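Local coordinates for antibiotic resistance protein (Deinococcus radiodurans, PDB 2VLI), which probably confers resistance to tunicamycin by acting as a P-loop phosphotransferase that modifies the antibiotic, at residues W9-F14 against V82-S87; H108-A113 against N140-E145; I112-V117 against I151-L156. All coordinates share one frame; numbering follows the deposited sequence.

Contact 1 (W9-F14 against V82-S87)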
loop_
_atom_site.group_PDB
_atom_site.type_symbol
_atom_site.label_atom_id
_atom_site.label_comp_id
_atom_site.label_asym_id
_atom_site.label_seq_id
_atom_site.Cartn_x
_atom_site.Cartn_y
_atom_site.Cartn_z
ATOM N N TRP A 9 17.511 -7.749 6.406
ATOM C CA TRP A 9 16.239 -7.189 6.808
ATOM C C TRP A 9 15.200 -7.888 5.947
ATOM O O TRP A 9 15.231 -7.782 4.730
ATOM C CB TRP A 9 16.289 -5.704 6.521
ATOM C CG TRP A 9 15.015 -4.945 6.712
ATOM C CD1 TRP A 9 13.929 -4.947 5.887
ATOM C CD2 TRP A 9 14.734 -3.975 7.735
ATOM N NE1 TRP A 9 12.985 -4.073 6.338
ATOM C CE2 TRP A 9 13.454 -3.444 7.463
ATOM C CE3 TRP A 9 15.442 -3.492 8.841
ATOM C CZ2 TRP A 9 12.843 -2.489 8.281
ATOM C CZ3 TRP A 9 14.822 -2.511 9.656
ATOM C CH2 TRP A 9 13.542 -2.039 9.376
ATOM N N ILE A 10 14.333 -8.656 6.574
ATOM C CA ILE A 10 13.433 -9.531 5.868
ATOM C C ILE A 10 11.969 -9.235 6.199
ATOM O O ILE A 10 11.506 -9.496 7.312
ATOM C CB ILE A 10 13.735 -11.019 6.205
ATOM C CG1 ILE A 10 15.176 -11.343 5.841
ATOM C CG2 ILE A 10 12.727 -11.956 5.478
ATOM C CD1 ILE A 10 15.715 -12.640 6.481
ATOM N N ASN A 11 11.245 -8.691 5.227
ATOM C CA ASN A 11 9.853 -8.380 5.370
ATOM C C ASN A 11 9.041 -9.516 4.773
ATOM O O ASN A 11 9.412 -10.077 3.754
ATOM C CB ASN A 11 9.528 -7.090 4.650
ATOM C CG ASN A 11 8.097 -6.632 4.887
ATOM O OD1 ASN A 11 7.494 -6.913 5.931
ATOM N ND2 ASN A 11 7.530 -5.976 3.899
ATOM N N GLY A 12 7.920 -9.807 5.366
ATOM C CA GLY A 12 7.154 -10.993 4.981
ATOM C C GLY A 12 5.706 -10.762 5.287
ATOM O O GLY A 12 5.388 -9.851 6.058
ATOM N N PRO A 13 4.820 -11.558 4.670
ATOM C CA PRO A 13 3.394 -11.407 4.886
ATOM C C PRO A 13 2.888 -12.193 6.100
ATOM O O PRO A 13 1.721 -12.109 6.392
ATOM C CB PRO A 13 2.806 -12.050 3.633
ATOM C CG PRO A 13 3.727 -13.181 3.371
ATOM C CD PRO A 13 5.103 -12.660 3.728
ATOM N N PHE A 14 3.761 -12.937 6.785
ATOM C CA PHE A 14 3.344 -13.837 7.874
ATOM C C PHE A 14 3.081 -13.125 9.222
ATOM O O PHE A 14 2.909 -11.890 9.262
ATOM C CB PHE A 14 4.367 -14.975 8.037
ATOM C CG PHE A 14 4.596 -15.766 6.778
ATOM C CD1 PHE A 14 3.598 -16.650 6.298
ATOM C CD2 PHE A 14 5.808 -15.645 6.069
ATOM C CE1 PHE A 14 3.800 -17.393 5.146
ATOM C CE2 PHE A 14 6.024 -16.374 4.889
ATOM C CZ PHE A 14 5.011 -17.253 4.429
ATOM N N VAL A 82 16.935 -9.073 10.881
ATOM C CA VAL A 82 15.761 -8.326 11.346
ATOM C C VAL A 82 14.479 -8.771 10.607
ATOM O O VAL A 82 14.239 -8.304 9.517
ATOM C CB VAL A 82 15.969 -6.792 11.101
ATOM C CG1 VAL A 82 14.819 -5.996 11.700
ATOM C CG2 VAL A 82 17.390 -6.308 11.572
ATOM N N PRO A 83 13.640 -9.637 11.216
ATOM C CA PRO A 83 12.332 -10.000 10.652
ATOM C C PRO A 83 11.298 -8.915 10.941
ATOM O O PRO A 83 11.137 -8.524 12.080
ATOM C CB PRO A 83 11.954 -11.294 11.378
ATOM C CG PRO A 83 12.887 -11.416 12.560
ATOM C CD PRO A 83 13.833 -10.219 12.560
ATOM N N VAL A 84 10.596 -8.451 9.901
ATOM C CA VAL A 84 9.549 -7.480 10.012
ATOM C C VAL A 84 8.364 -7.951 9.196
ATOM O O VAL A 84 8.478 -8.850 8.387
ATOM C CB VAL A 84 9.978 -6.075 9.543
ATOM C CG1 VAL A 84 11.137 -5.604 10.342
ATOM C CG2 VAL A 84 10.369 -6.065 8.091
ATOM N N SER A 85 7.220 -7.372 9.489
ATOM C CA SER A 85 5.974 -7.619 8.782
ATOM C C SER A 85 5.319 -6.289 8.581
ATOM O O SER A 85 4.632 -5.789 9.478
ATOM C CB SER A 85 5.067 -8.483 9.622
ATOM O OG SER A 85 4.545 -9.506 8.802
ATOM N N ILE A 86 5.598 -5.661 7.441
ATOM C CA ILE A 86 5.085 -4.333 7.163
ATOM C C ILE A 86 4.393 -4.391 5.790
ATOM O O ILE A 86 4.959 -4.894 4.846
ATOM C CB ILE A 86 6.178 -3.291 7.080
ATOM C CG1 ILE A 86 6.933 -3.156 8.426
ATOM C CG2 ILE A 86 5.601 -1.953 6.647
ATOM C CD1 ILE A 86 6.219 -2.367 9.462
ATOM N N SER A 87 3.204 -3.789 5.716
ATOM C CA SER A 87 2.377 -3.753 4.500
ATOM C C SER A 87 2.173 -2.355 3.967
ATOM O O SER A 87 1.949 -2.201 2.762
ATOM C CB SER A 87 1.018 -4.406 4.803
ATOM O OG SER A 87 0.374 -3.844 5.977
#

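Contact 2 (H108-A113 against N140-E145). With CD (cadmium ion), chain C.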
loop_
_atom_site.group_PDB
_atom_site.type_symbol
_atom_site.label_atom_id
_atom_site.label_comp_id
_atom_site.label_asym_id
_atom_site.label_seq_id
_atom_site.Cartn_x
_atom_site.Cartn_y
_atom_site.Cartn_z
ATOM N N HIS A 108 17.747 -5.451 2.234
ATOM C CA HIS A 108 16.360 -5.536 2.472
ATOM C C HIS A 108 15.604 -6.322 1.395
ATOM O O HIS A 108 15.769 -6.098 0.183
ATOM C CB HIS A 108 15.774 -4.179 2.703
ATOM C CG HIS A 108 16.007 -3.205 1.615
ATOM N ND1 HIS A 108 15.144 -3.063 0.553
ATOM C CD2 HIS A 108 16.987 -2.290 1.436
ATOM C CE1 HIS A 108 15.586 -2.095 -0.236
ATOM N NE2 HIS A 108 16.699 -1.601 0.288
ATOM N N PHE A 109 14.780 -7.223 1.884
ATOM C CA PHE A 109 14.040 -8.176 1.090
ATOM C C PHE A 109 12.621 -8.212 1.530
ATOM O O PHE A 109 12.332 -8.060 2.744
ATOM C CB PHE A 109 14.611 -9.599 1.297
ATOM C CG PHE A 109 16.035 -9.741 0.921
ATOM C CD1 PHE A 109 16.408 -9.784 -0.426
ATOM C CD2 PHE A 109 17.043 -9.768 1.901
ATOM C CE1 PHE A 109 17.723 -9.906 -0.782
ATOM C CE2 PHE A 109 18.364 -9.879 1.546
ATOM C CZ PHE A 109 18.722 -9.966 0.228
ATOM N N THR A 110 11.716 -8.490 0.577
ATOM C CA THR A 110 10.302 -8.788 0.849
ATOM C C THR A 110 9.979 -10.162 0.254
ATOM O O THR A 110 10.283 -10.423 -0.901
ATOM C CB THR A 110 9.386 -7.686 0.283
ATOM O OG1 THR A 110 9.652 -6.462 0.986
ATOM C CG2 THR A 110 7.878 -8.007 0.420
ATOM N N LEU A 111 9.460 -11.055 1.090
ATOM C CA LEU A 111 9.066 -12.396 0.655
ATOM C C LEU A 111 7.759 -12.350 -0.028
ATOM O O LEU A 111 6.761 -11.916 0.547
ATOM C CB LEU A 111 8.967 -13.335 1.833
ATOM C CG LEU A 111 10.228 -13.356 2.678
ATOM C CD1 LEU A 111 10.176 -14.425 3.754
ATOM C CD2 LEU A 111 11.465 -13.518 1.806
ATOM N N ILE A 112 7.760 -12.827 -1.275
ATOM C CA ILE A 112 6.544 -13.040 -2.044
ATOM C C ILE A 112 6.134 -14.506 -1.932
ATOM O O ILE A 112 6.699 -15.374 -2.587
ATOM C CB ILE A 112 6.736 -12.692 -3.522
ATOM C CG1 ILE A 112 7.299 -11.268 -3.673
ATOM C CG2 ILE A 112 5.413 -12.914 -4.299
ATOM C CD1 ILE A 112 6.563 -10.238 -2.799
ATOM N N ALA A 113 5.138 -14.763 -1.113
ATOM C CA ALA A 113 4.764 -16.106 -0.787
ATOM C C ALA A 113 3.450 -16.459 -1.439
ATOM O O ALA A 113 2.607 -15.595 -1.618
ATOM C CB ALA A 113 4.673 -16.265 0.729
ATOM N N ASN A 140 -0.707 -8.946 -3.001
ATOM C CA ASN A 140 -0.655 -8.096 -4.209
ATOM C C ASN A 140 0.094 -6.800 -3.903
ATOM O O ASN A 140 0.951 -6.380 -4.684
ATOM C CB ASN A 140 -2.073 -7.820 -4.684
ATOM C CG ASN A 140 -2.646 -8.943 -5.533
ATOM O OD1 ASN A 140 -1.912 -9.739 -6.087
ATOM N ND2 ASN A 140 -3.958 -9.018 -5.611
ATOM N N GLU A 141 -0.164 -6.199 -2.734
ATOM C CA GLU A 141 0.584 -4.969 -2.324
ATOM C C GLU A 141 2.068 -5.210 -2.165
ATOM O O GLU A 141 2.880 -4.416 -2.645
ATOM C CB GLU A 141 0.046 -4.300 -1.063
ATOM C CG GLU A 141 1.042 -3.186 -0.560
ATOM C CD GLU A 141 0.474 -2.099 0.320
ATOM O OE1 GLU A 141 -0.538 -2.374 0.969
ATOM O OE2 GLU A 141 1.135 -0.967 0.371
ATOM N N LEU A 142 2.461 -6.332 -1.529
ATOM C CA LEU A 142 3.864 -6.633 -1.376
ATOM C C LEU A 142 4.693 -6.820 -2.667
ATOM O O LEU A 142 5.915 -6.662 -2.665
ATOM C CB LEU A 142 4.056 -7.864 -0.450
ATOM C CG LEU A 142 3.580 -7.675 0.995
ATOM C CD1 LEU A 142 3.602 -8.994 1.856
ATOM C CD2 LEU A 142 4.429 -6.671 1.642
ATOM N N ARG A 143 4.012 -7.237 -3.719
ATOM C CA ARG A 143 4.579 -7.405 -5.045
ATOM C C ARG A 143 4.881 -6.073 -5.751
ATOM O O ARG A 143 5.494 -6.089 -6.806
ATOM C CB ARG A 143 3.665 -8.197 -5.919
ATOM C CG ARG A 143 3.605 -9.701 -5.626
ATOM C CD ARG A 143 2.494 -10.273 -6.466
ATOM N NE ARG A 143 2.334 -11.710 -6.250
ATOM C CZ ARG A 143 3.043 -12.652 -6.863
ATOM N NH1 ARG A 143 3.939 -12.347 -7.782
ATOM N NH2 ARG A 143 2.849 -13.941 -6.559
ATOM N N GLY A 144 4.500 -4.947 -5.151
ATOM C CA GLY A 144 4.838 -3.623 -5.696
ATOM C C GLY A 144 6.336 -3.403 -5.639
ATOM O O GLY A 144 6.991 -3.854 -4.700
ATOM N N GLU A 145 6.890 -2.655 -6.594
ATOM C CA GLU A 145 8.307 -2.370 -6.560
ATOM C C GLU A 145 8.770 -1.473 -5.415
ATOM O O GLU A 145 9.943 -1.435 -5.159
ATOM C CB GLU A 145 8.873 -1.983 -7.918
ATOM C CG GLU A 145 8.791 -3.082 -8.904
ATOM C CD GLU A 145 9.497 -4.382 -8.444
ATOM O OE1 GLU A 145 10.588 -4.374 -7.929
ATOM O OE2 GLU A 145 8.961 -5.419 -8.701
HETATM CD CD CD C . 10.577 -6.965 -8.061
HETATM O O HOH W 1 1.690 -14.009 -3.600
#

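Contact 3 (I112-V117 against I151-L156)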
loop_
_atom_site.group_PDB
_atom_site.type_symbol
_atom_site.label_atom_id
_atom_site.label_comp_id
_atom_site.label_asym_id
_atom_site.label_seq_id
_atom_site.Cartn_x
_atom_site.Cartn_y
_atom_site.Cartn_z
ATOM N N ILE A 112 7.760 -12.827 -1.275
ATOM C CA ILE A 112 6.544 -13.040 -2.044
ATOM C C ILE A 112 6.134 -14.506 -1.932
ATOM O O ILE A 112 6.699 -15.374 -2.587
ATOM C CB ILE A 112 6.736 -12.692 -3.522
ATOM C CG1 ILE A 112 7.299 -11.268 -3.673
ATOM C CG2 ILE A 112 5.413 -12.914 -4.299
ATOM C CD1 ILE A 112 6.563 -10.238 -2.799
ATOM N N ALA A 113 5.138 -14.763 -1.113
ATOM C CA ALA A 113 4.764 -16.106 -0.787
ATOM C C ALA A 113 3.450 -16.459 -1.439
ATOM O O ALA A 113 2.607 -15.595 -1.618
ATOM C CB ALA A 113 4.673 -16.265 0.729
ATOM N N PRO A 114 3.260 -17.758 -1.782
ATOM C CA PRO A 114 2.020 -18.229 -2.372
ATOM C C PRO A 114 0.808 -18.058 -1.457
ATOM O O PRO A 114 0.910 -18.239 -0.221
ATOM C CB PRO A 114 2.297 -19.720 -2.621
ATOM C CG PRO A 114 3.759 -19.781 -2.783
ATOM C CD PRO A 114 4.272 -18.830 -1.730
ATOM N N LEU A 115 -0.326 -17.674 -2.048
ATOM C CA LEU A 115 -1.543 -17.428 -1.260
ATOM C C LEU A 115 -1.899 -18.633 -0.311
ATOM O O LEU A 115 -2.242 -18.444 0.845
ATOM C CB LEU A 115 -2.711 -17.089 -2.161
ATOM C CG LEU A 115 -4.078 -16.888 -1.558
ATOM C CD1 LEU A 115 -4.066 -15.810 -0.469
ATOM C CD2 LEU A 115 -5.117 -16.646 -2.704
ATOM N N ASN A 116 -1.823 -19.849 -0.822
ATOM C CA ASN A 116 -2.231 -21.002 -0.053
ATOM C C ASN A 116 -1.321 -21.211 1.158
ATOM O O ASN A 116 -1.806 -21.559 2.238
ATOM C CB ASN A 116 -2.261 -22.232 -0.971
ATOM C CG ASN A 116 -0.886 -22.778 -1.290
ATOM O OD1 ASN A 116 -0.472 -23.787 -0.689
ATOM N ND2 ASN A 116 -0.167 -22.157 -2.220
ATOM N N VAL A 117 -0.020 -20.927 0.993
ATOM C CA VAL A 117 0.957 -21.032 2.071
ATOM C C VAL A 117 0.643 -20.025 3.177
ATOM O O VAL A 117 0.692 -20.365 4.382
ATOM C CB VAL A 117 2.381 -20.907 1.550
ATOM C CG1 VAL A 117 3.434 -20.620 2.689
ATOM C CG2 VAL A 117 2.737 -22.153 0.712
ATOM N N ILE A 151 11.852 -11.576 -3.093
ATOM C CA ILE A 151 12.316 -12.988 -3.126
ATOM C C ILE A 151 11.053 -13.827 -3.215
ATOM O O ILE A 151 10.229 -13.806 -2.324
ATOM C CB ILE A 151 13.060 -13.387 -1.846
ATOM C CG1 ILE A 151 14.339 -12.586 -1.661
ATOM C CG2 ILE A 151 13.365 -14.964 -1.833
ATOM C CD1 ILE A 151 15.458 -12.985 -2.482
ATOM N N ASP A 152 10.851 -14.527 -4.322
ATOM C CA ASP A 152 9.639 -15.324 -4.468
ATOM C C ASP A 152 9.955 -16.682 -3.919
ATOM O O ASP A 152 10.934 -17.299 -4.333
ATOM C CB ASP A 152 9.267 -15.463 -5.934
ATOM C CG ASP A 152 7.870 -16.046 -6.157
ATOM O OD1 ASP A 152 7.420 -17.048 -5.468
ATOM O OD2 ASP A 152 7.176 -15.434 -7.006
ATOM N N THR A 153 9.125 -17.161 -3.004
ATOM C CA THR A 153 9.427 -18.359 -2.243
ATOM C C THR A 153 8.673 -19.571 -2.790
ATOM O O THR A 153 8.806 -20.683 -2.256
ATOM C CB THR A 153 9.072 -18.179 -0.731
ATOM O OG1 THR A 153 7.668 -17.996 -0.564
ATOM C CG2 THR A 153 9.792 -16.992 -0.139
ATOM N N ALA A 154 7.890 -19.371 -3.858
ATOM C CA ALA A 154 7.177 -20.460 -4.501
ATOM C C ALA A 154 8.101 -21.668 -4.705
ATOM O O ALA A 154 9.137 -21.595 -5.350
ATOM C CB ALA A 154 6.591 -20.033 -5.803
ATOM N N GLY A 155 7.671 -22.788 -4.169
ATOM C CA GLY A 155 8.394 -24.046 -4.320
ATOM C C GLY A 155 9.623 -24.211 -3.446
ATOM O O GLY A 155 10.354 -25.177 -3.628
ATOM N N LEU A 156 9.870 -23.286 -2.522
ATOM C CA LEU A 156 11.097 -23.295 -1.715
ATOM C C LEU A 156 10.736 -23.620 -0.268
ATOM O O LEU A 156 9.722 -23.153 0.257
ATOM C CB LEU A 156 11.841 -21.952 -1.744
ATOM C CG LEU A 156 12.287 -21.379 -3.084
ATOM C CD1 LEU A 156 13.086 -20.089 -2.880
ATOM C CD2 LEU A 156 13.076 -22.415 -3.853
HETATM O O HOH W 2 5.131 -16.879 -4.488
#

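Contact 1 (W9-F14 against V82-S87)
Asn11, the last residue of the strand that enters the P-loop, grips the backbone of Ile86 with both ends of its amide. Its OD1 accepts from Ile86 N at 2.7 Å, with 164° at the hydrogen, and its ND2 donates to Ile86 O at 2.9 Å, with 157° at the hydrogen. The second bond lies in the carbonyl plane of Ile86 on a lone pair, and also near the amide plane of Asn11, so the pair fixes the rotation of the amide. CG is anti to the backbone N, beside the carbonyl carbon (chi1 -174°), which carries the amide to the Ile86 backbone. Strand 9-11 leads into Gly12, the first glycine of the Walker A signature, and strand 82-84 is its parallel neighbour in the sheet. Here the backbones are joined by Ile10 N to Val82 O at 3.0 Å and Val84 N to Ile10 O at 2.9 Å, followed by a weak bond from Gly12 N to Val84 O. Past the strand ends, Ser85 OG lies 2.9 Å from Gly12 O and 2.9 Å from Phe14 O; its single proton can serve either carbonyl, and which one is not settled. The packing sits on the face of Trp9, Val82, Asn11 and Val84, where Leu95 and Met96 of helix 89-101 also touch the indole. Trp9 and Val84 cross at about a right angle, with Val84 CG1 above one ring face, offset toward the rim. Trp9 CE3 meets Val82 CG1 at 3.9 Å, while Val84 CG2 leans on Asn11 CB at 3.7 Å.

Contact 2 (H108-A113 against N140-E145)
Beside the cadmium site of this P-loop fold, Leu142 and Arg143, where helix 132-142 gives way to loop, pack on the last residues of strand 107-112, meeting Thr110 and Ile112. The contact is apolar in the main, and its direct touches are all of van der Waals kind. Thr110 and Leu142 cross at about a right angle, Thr110 CG2 standing 3.9 Å from Leu142 CD2; the hydroxyl of the same threonine is used on Phe147 O. Ile112 reaches across with two branches. CD1 of Ile112 presses on the backbone, 3.6 Å from Leu142 O. CG2, anti to the backbone N, lies over the centre of the Arg143 guanidinium, 3.5 Å from CZ, so a methyl covers one face of the flat charged group. Arg143 is extended from CG to NE (chi3 -179°), and a turn at the last torsion (chi4 -84°) puts CZ where that methyl meets it. Its NH2 then donates to a water at 3.2 Å, and that water donates to Ala113 O at 2.7 Å, bridging the segments at the end of the strand. Further along, Glu145 does not touch the strand but holds the metal with both carboxylate oxygens, OE2 at 2.3 Å and OE1 at 2.6 Å from the cadmium ion. His150 is a further ligand, and Leu142 acts in the second shell: Leu142 O accepts from His150 NE2, while ND1 of that ring binds the cadmium.

Contact 3 (I112-V117 against I151-L156)
The carboxylate of Asp152 lies on the same face of the sheet as the Ile112 side chain. OD2 comes within 4.1 Å of Ile112 CG2, with the two side chains crossing at about a right angle. OD1 is met nearly along its C-O axis by Ala154 N at 2.9 Å, a bond that closes an Asx turn where the chain leaves strand 150-152, an outermost strand, within this chain, of the parallel sheet of the P-loop core. A water donates to Ile112 O at 2.9 Å; it also sits by Asp152 OD1, bridging two acceptors that cannot bond each other, but that leg is unusually short and so less certain. The strand pair itself is short: Ile112 N donates to Ile151 O at 2.9 Å, and Thr153 N returns a bond to Ile112 O at 3.0 Å. Ile112 O thus takes Thr153 N, the water and, weakly, Thr153 OG1 at 3.5 Å. Thr153 OG1 stands between its own backbone N and carbonyl carbon (chi1 64°), a position that also brings it to 3.7 Å from Ala113 CB. Beyond this, a type II turn from Thr153 to Leu156 runs past Pro114, the N-cap residue of helix 115-123, whose ring atom CG lies 4.1 Å from Ala154 CB.

How the contacts relate
All three contacts reach one parallel sheet. Contact 1 joins strands 80-84 and 7-11, and strand 7-11 passes on to contact 2 through probable backbone hydrogen bonds from Asn11 N to Phe109 O and from Leu111 N to Asn11 O, each 2.8 Å. Strand 107-112 then meets contact 3 through another, from Ile151 N to Thr110 O at 2.9 Å, and contacts 2 and 3 share Ile112 and Ala113. Beyond the strand ends, Phe14 CZ touches Ala113 CB at 3.8 Å, tying the start of the P-loop to the entry of helix 115-123. The cadmium ion belongs to contact 2. The nearest side-chain atom of Ile112 is about 7 Å from the cadmium ion, and that of Asn11 about 12 Å.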